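Side-chain contacts in enoyl-CoA hydratase/isomerase family protein (Pseudomonas syringae pv. tomato, PDB 3OT6), which probably acts on acyl-CoA thioesters as a hydratase or isomerase of the crotonase type, although its own substrate is not established: residues L79-S84 with A222-D227; V51-Q56 with R88-H93. All blocks are in the same frame, centred on the assembly; numbering follows the deposited sequence.

Contact 1 of 2, residues L79-S84 with A222-D227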
loop_
_atom_site.group_PDB
_atom_site.type_symbol
_atom_site.label_atom_id
_atom_site.label_comp_id
_atom_site.label_asym_id
_atom_site.label_seq_id
_atom_site.Cartn_x
_atom_site.Cartn_y
_atom_site.Cartn_z
ATOM N N LEU A 79 15.242 1.870 -5.422
ATOM C CA LEU A 79 14.298 1.578 -4.382
ATOM C C LEU A 79 12.897 2.127 -4.751
ATOM O O LEU A 79 11.891 1.418 -4.612
ATOM C CB LEU A 79 14.763 2.064 -2.989
ATOM C CG LEU A 79 13.806 1.847 -1.785
ATOM C CD1 LEU A 79 13.458 0.382 -1.533
ATOM C CD2 LEU A 79 14.327 2.435 -0.463
ATOM N N VAL A 80 12.828 3.368 -5.227
ATOM C CA VAL A 80 11.522 3.936 -5.473
ATOM C C VAL A 80 10.946 3.277 -6.688
ATOM O O VAL A 80 9.734 3.041 -6.735
ATOM C CB VAL A 80 11.587 5.465 -5.639
ATOM C CG1 VAL A 80 10.279 6.048 -6.396
ATOM C CG2 VAL A 80 11.923 6.075 -4.301
ATOM N N ALA A 81 11.777 2.963 -7.678
ATOM C CA ALA A 81 11.246 2.240 -8.878
ATOM C C ALA A 81 10.628 0.874 -8.506
ATOM O O ALA A 81 9.548 0.474 -9.050
ATOM C CB ALA A 81 12.308 2.093 -9.998
ATOM N N GLN A 82 11.243 0.181 -7.548
ATOM C CA GLN A 82 10.771 -1.155 -7.167
ATOM C C GLN A 82 9.491 -0.992 -6.401
ATOM O O GLN A 82 8.552 -1.758 -6.538
ATOM C CB GLN A 82 11.753 -1.836 -6.247
ATOM C CG GLN A 82 13.037 -2.407 -6.754
ATOM C CD GLN A 82 13.850 -2.945 -5.457
ATOM O OE1 GLN A 82 14.691 -2.195 -4.895
ATOM N NE2 GLN A 82 13.528 -4.210 -4.949
ATOM N N GLY A 83 9.450 0.013 -5.537
ATOM C CA GLY A 83 8.311 0.195 -4.697
ATOM C C GLY A 83 7.090 0.648 -5.504
ATOM O O GLY A 83 5.946 0.227 -5.190
ATOM N N SER A 84 7.306 1.547 -6.475
ATOM C CA SER A 84 6.252 1.958 -7.395
ATOM C C SER A 84 5.765 0.798 -8.292
ATOM O O SER A 84 4.553 0.705 -8.583
ATOM C CB SER A 84 6.767 3.060 -8.298
ATOM O OG SER A 84 7.121 4.158 -7.492
ATOM N N ALA A 222 4.656 5.025 -17.146
ATOM C CA ALA A 222 5.297 6.233 -17.606
ATOM C C ALA A 222 5.984 6.919 -16.429
ATOM O O ALA A 222 7.144 7.288 -16.534
ATOM C CB ALA A 222 4.285 7.196 -18.290
ATOM N N ALA A 223 5.279 7.040 -15.306
ATOM C CA ALA A 223 5.764 7.694 -14.084
ATOM C C ALA A 223 6.993 7.018 -13.552
ATOM O O ALA A 223 7.940 7.679 -13.165
ATOM C CB ALA A 223 4.677 7.700 -12.998
ATOM N N ILE A 224 6.968 5.685 -13.494
ATOM C CA ILE A 224 8.092 4.916 -12.905
ATOM C C ILE A 224 9.372 5.308 -13.689
ATOM O O ILE A 224 10.418 5.537 -13.091
ATOM C CB ILE A 224 7.819 3.389 -12.891
ATOM C CG1 ILE A 224 6.818 3.027 -11.790
ATOM C CG2 ILE A 224 9.109 2.548 -12.824
ATOM C CD1 ILE A 224 6.284 1.547 -11.941
ATOM N N GLU A 225 9.230 5.452 -15.005
ATOM C CA GLU A 225 10.343 5.799 -15.884
ATOM C C GLU A 225 10.773 7.246 -15.755
ATOM O O GLU A 225 11.936 7.506 -15.618
ATOM C CB GLU A 225 10.022 5.466 -17.348
ATOM C CG GLU A 225 11.140 4.589 -17.927
ATOM C CD GLU A 225 11.271 3.230 -17.169
ATOM O OE1 GLU A 225 12.328 3.008 -16.478
ATOM O OE2 GLU A 225 10.295 2.415 -17.243
ATOM N N GLN A 226 9.821 8.173 -15.781
ATOM C CA GLN A 226 10.091 9.551 -15.457
ATOM C C GLN A 226 10.774 9.755 -14.103
ATOM O O GLN A 226 11.572 10.647 -13.982
ATOM C CB GLN A 226 8.811 10.374 -15.522
ATOM C CG GLN A 226 8.572 10.920 -16.889
ATOM C CD GLN A 226 9.644 12.006 -17.262
ATOM O OE1 GLN A 226 9.728 13.111 -16.636
ATOM N NE2 GLN A 226 10.474 11.677 -18.265
ATOM N N ASP A 227 10.433 8.952 -13.102
ATOM C CA ASP A 227 10.937 9.117 -11.768
ATOM C C ASP A 227 12.375 8.633 -11.701
ATOM O O ASP A 227 13.199 9.247 -11.028
ATOM C CB ASP A 227 10.066 8.372 -10.732
ATOM C CG ASP A 227 8.760 9.118 -10.385
ATOM O OD1 ASP A 227 8.693 10.347 -10.594
ATOM O OD2 ASP A 227 7.796 8.485 -9.891
HETATM O O HOH W 1 8.346 5.851 -9.093
#

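Contact 2 of 2, residues V51-Q56 with R88-H93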
loop_
_atom_site.group_PDB
_atom_site.type_symbol
_atom_site.label_atom_id
_atom_site.label_comp_id
_atom_site.label_asym_id
_atom_site.label_seq_id
_atom_site.Cartn_x
_atom_site.Cartn_y
_atom_site.Cartn_z
ATOM N N VAL A 51 -6.243 -11.503 -0.790
ATOM C CA VAL A 51 -5.010 -11.120 -0.064
ATOM C C VAL A 51 -5.382 -10.088 0.967
ATOM O O VAL A 51 -6.216 -9.214 0.701
ATOM C CB VAL A 51 -3.932 -10.501 -0.991
ATOM C CG1 VAL A 51 -2.815 -9.865 -0.150
ATOM C CG2 VAL A 51 -3.319 -11.580 -1.994
ATOM N N ILE A 52 -4.851 -10.262 2.182
ATOM C CA ILE A 52 -4.898 -9.245 3.277
ATOM C C ILE A 52 -3.441 -8.826 3.613
ATOM O O ILE A 52 -2.684 -9.645 4.099
ATOM C CB ILE A 52 -5.491 -9.786 4.560
ATOM C CG1 ILE A 52 -6.951 -10.100 4.407
ATOM C CG2 ILE A 52 -5.461 -8.697 5.645
ATOM C CD1 ILE A 52 -7.611 -10.581 5.783
ATOM N N VAL A 53 -3.054 -7.584 3.347
ATOM C CA VAL A 53 -1.737 -7.090 3.706
ATOM C C VAL A 53 -1.932 -6.346 5.028
ATOM O O VAL A 53 -2.860 -5.552 5.164
ATOM C CB VAL A 53 -1.157 -6.101 2.630
ATOM C CG1 VAL A 53 0.210 -5.540 3.059
ATOM C CG2 VAL A 53 -0.989 -6.765 1.278
ATOM N N THR A 54 -1.075 -6.614 6.011
ATOM C CA THR A 54 -1.143 -5.952 7.317
ATOM C C THR A 54 0.277 -5.749 7.873
ATOM O O THR A 54 1.252 -6.225 7.298
ATOM C CB THR A 54 -2.088 -6.755 8.336
ATOM O OG1 THR A 54 -2.465 -5.884 9.427
ATOM C CG2 THR A 54 -1.407 -8.024 8.913
ATOM N N GLY A 55 0.415 -5.037 8.972
ATOM C CA GLY A 55 1.732 -4.792 9.528
ATOM C C GLY A 55 1.873 -5.348 10.942
ATOM O O GLY A 55 1.418 -6.454 11.228
ATOM N N GLN A 56 2.500 -4.583 11.829
ATOM C CA GLN A 56 2.631 -4.964 13.229
ATOM C C GLN A 56 1.684 -4.119 14.071
ATOM O O GLN A 56 1.114 -3.124 13.590
ATOM C CB GLN A 56 4.098 -4.804 13.670
ATOM C CG GLN A 56 5.029 -5.888 13.066
ATOM C CD GLN A 56 4.486 -7.295 13.336
ATOM O OE1 GLN A 56 4.269 -7.677 14.492
ATOM N NE2 GLN A 56 4.226 -8.053 12.276
ATOM N N ARG A 88 2.064 -0.757 -8.649
ATOM C CA ARG A 88 1.439 -1.093 -9.897
ATOM C C ARG A 88 1.051 -2.605 -9.911
ATOM O O ARG A 88 0.028 -2.995 -10.447
ATOM C CB ARG A 88 2.400 -0.759 -11.035
ATOM C CG ARG A 88 1.720 -0.698 -12.364
ATOM C CD ARG A 88 2.397 -1.639 -13.276
ATOM N NE ARG A 88 1.978 -1.531 -14.659
ATOM C CZ ARG A 88 1.241 -2.460 -15.260
ATOM N NH1 ARG A 88 0.876 -3.540 -14.571
ATOM N NH2 ARG A 88 0.876 -2.303 -16.523
ATOM N N ARG A 89 1.832 -3.458 -9.280
ATOM C CA ARG A 89 1.517 -4.867 -9.364
ATOM C C ARG A 89 0.318 -5.112 -8.490
ATOM O O ARG A 89 -0.568 -5.838 -8.873
ATOM C CB ARG A 89 2.693 -5.745 -8.932
ATOM C CG ARG A 89 2.294 -7.168 -8.736
ATOM C CD ARG A 89 3.413 -8.011 -8.184
ATOM N NE ARG A 89 3.006 -9.403 -8.263
ATOM C CZ ARG A 89 3.748 -10.420 -7.891
ATOM N NH1 ARG A 89 4.953 -10.224 -7.395
ATOM N NH2 ARG A 89 3.280 -11.626 -8.041
HETATM N N MSE A 90 0.253 -4.445 -7.342
HETATM C CA MSE A 90 -0.872 -4.639 -6.443
HETATM C C MSE A 90 -2.160 -4.195 -7.071
HETATM O O MSE A 90 -3.203 -4.797 -6.851
HETATM C CB MSE A 90 -0.667 -3.899 -5.118
HETATM C CG MSE A 90 0.358 -4.542 -4.232
HETATM SE SE MSE A 90 0.906 -3.451 -2.684
HETATM C CE MSE A 90 -0.729 -3.447 -1.575
ATOM N N LEU A 91 -2.110 -3.120 -7.829
ATOM C CA LEU A 91 -3.328 -2.581 -8.451
ATOM C C LEU A 91 -3.721 -3.428 -9.650
ATOM O O LEU A 91 -4.837 -3.322 -10.175
ATOM C CB LEU A 91 -3.112 -1.147 -8.882
ATOM C CG LEU A 91 -3.062 -0.143 -7.721
ATOM C CD1 LEU A 91 -2.351 1.118 -8.205
ATOM C CD2 LEU A 91 -4.477 0.164 -7.359
ATOM N N SER A 92 -2.809 -4.285 -10.096
ATOM C CA SER A 92 -3.192 -5.148 -11.220
ATOM C C SER A 92 -3.287 -6.620 -10.765
ATOM O O SER A 92 -3.474 -7.494 -11.579
ATOM C CB SER A 92 -2.332 -4.949 -12.452
ATOM O OG SER A 92 -1.016 -5.076 -12.116
ATOM N N HIS A 93 -3.324 -6.841 -9.448
ATOM C CA HIS A 93 -3.350 -8.167 -8.944
ATOM C C HIS A 93 -4.637 -8.916 -9.346
ATOM O O HIS A 93 -5.735 -8.392 -9.206
ATOM C CB HIS A 93 -3.194 -8.120 -7.421
ATOM C CG HIS A 93 -2.882 -9.447 -6.804
ATOM N ND1 HIS A 93 -1.691 -10.112 -7.049
ATOM C CD2 HIS A 93 -3.617 -10.253 -5.989
ATOM C CE1 HIS A 93 -1.684 -11.248 -6.371
ATOM N NE2 HIS A 93 -2.845 -11.366 -5.731
#

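Contact 1 of 2, residues L79-S84 with A222-D227
Ile224 reaches from the long C-terminal helix 202-230 to Ala81 and Ser84 of helix 73-91, a buried helix-helix contact within the crotonase fold. The backbones come close, with CA of Ala81 and CA of Ile224 5.8 Å apart, which suits the small side chains of Ala81 and Ser84: neither holds the helices apart, and the branched Ile224 packs against both. From its CB, Ile224 divides its two branches between these neighbours. CG2, lying anti to the backbone N, meets the methyl CB of Ala81 at 4.3 Å. The other branch stands beside the backbone N (chi1 -75°) and brings CG1 to 3.5 Å from CB of Ser84. Because chi2 is extended at 168°, CD1 carries on past that carbon to the backbone of Ser84, ending 3.8 Å from its carbonyl C.

Beside this apolar wedge runs a polar link. Ser84 uses CB for packing while its OG sits 2.9 Å from Val80 O, one turn earlier in the same helix. Asp227, one turn after Ile224, receives the backbone N-H groups of His141 and Ala142 at OD1 and OD2 respectively, so its buried carboxylate is tied to the start of helix 141-150. A water joins the two helices here: 2.6 Å from Ser84 OG, it donates a hydrogen bond to Asp227 OD2 at 2.8 Å.

Contact 2 of 2, residues V51-Q56 with R88-H93
Val51 and His93 make the closer of two side-chain meetings between strand 50-54 and the end of helix 73-91, parts of a beta-alpha-beta unit that continues into the parallel strand 97-100. CG2 of Val51 comes to 3.8 Å from NE2 of His93, and the two side chains cross at about a right angle. With CG anti to its backbone N (chi1 -166°), His93 sends its imidazole from just beyond the helix toward the strand, where the compact, branched valine offers a methyl group to pack against it.

Selenomethionine Met90 makes the second meeting. Its CB does not point at the strand, but the long flexible chain bends round so that CE lies 4.4 Å from CG2 of Val53, a loose apolar approach. Valines two residues apart suit this place, since alternation along a strand turns both toward the helix.

In the sheet, strand 50-54 lies between strands 16-21 and 97-100: Ile52 bonds through its backbone to Ala17 and Leu19, whereas Val51 and Val53 pair with Ile98. Helix 31-46 borders the same interface, its Ala44 touching Val51, Phe37 touching Val53 and Glu45 touching His93.

Both contacts are buried and both draw on helix 73-91, whose two segments are separated by only three residues, yet their centres lie about 17 Å apart. Contact 2 is nearer the middle of the chain, about 6 Å from its centre, and joins the helix end to the main sheet; contact 1, about 15 Å out, pairs an earlier part of the helix with helix 202-230. Place and chemistry differ together. Contact 1 combines an isoleucine packed against small residues with a water bridge and a buried carboxylate, whereas contact 2 relies on sparse side-chain touches between valines, a selenomethionine and an imidazole. One helix thus connects sheet and C-terminal helix.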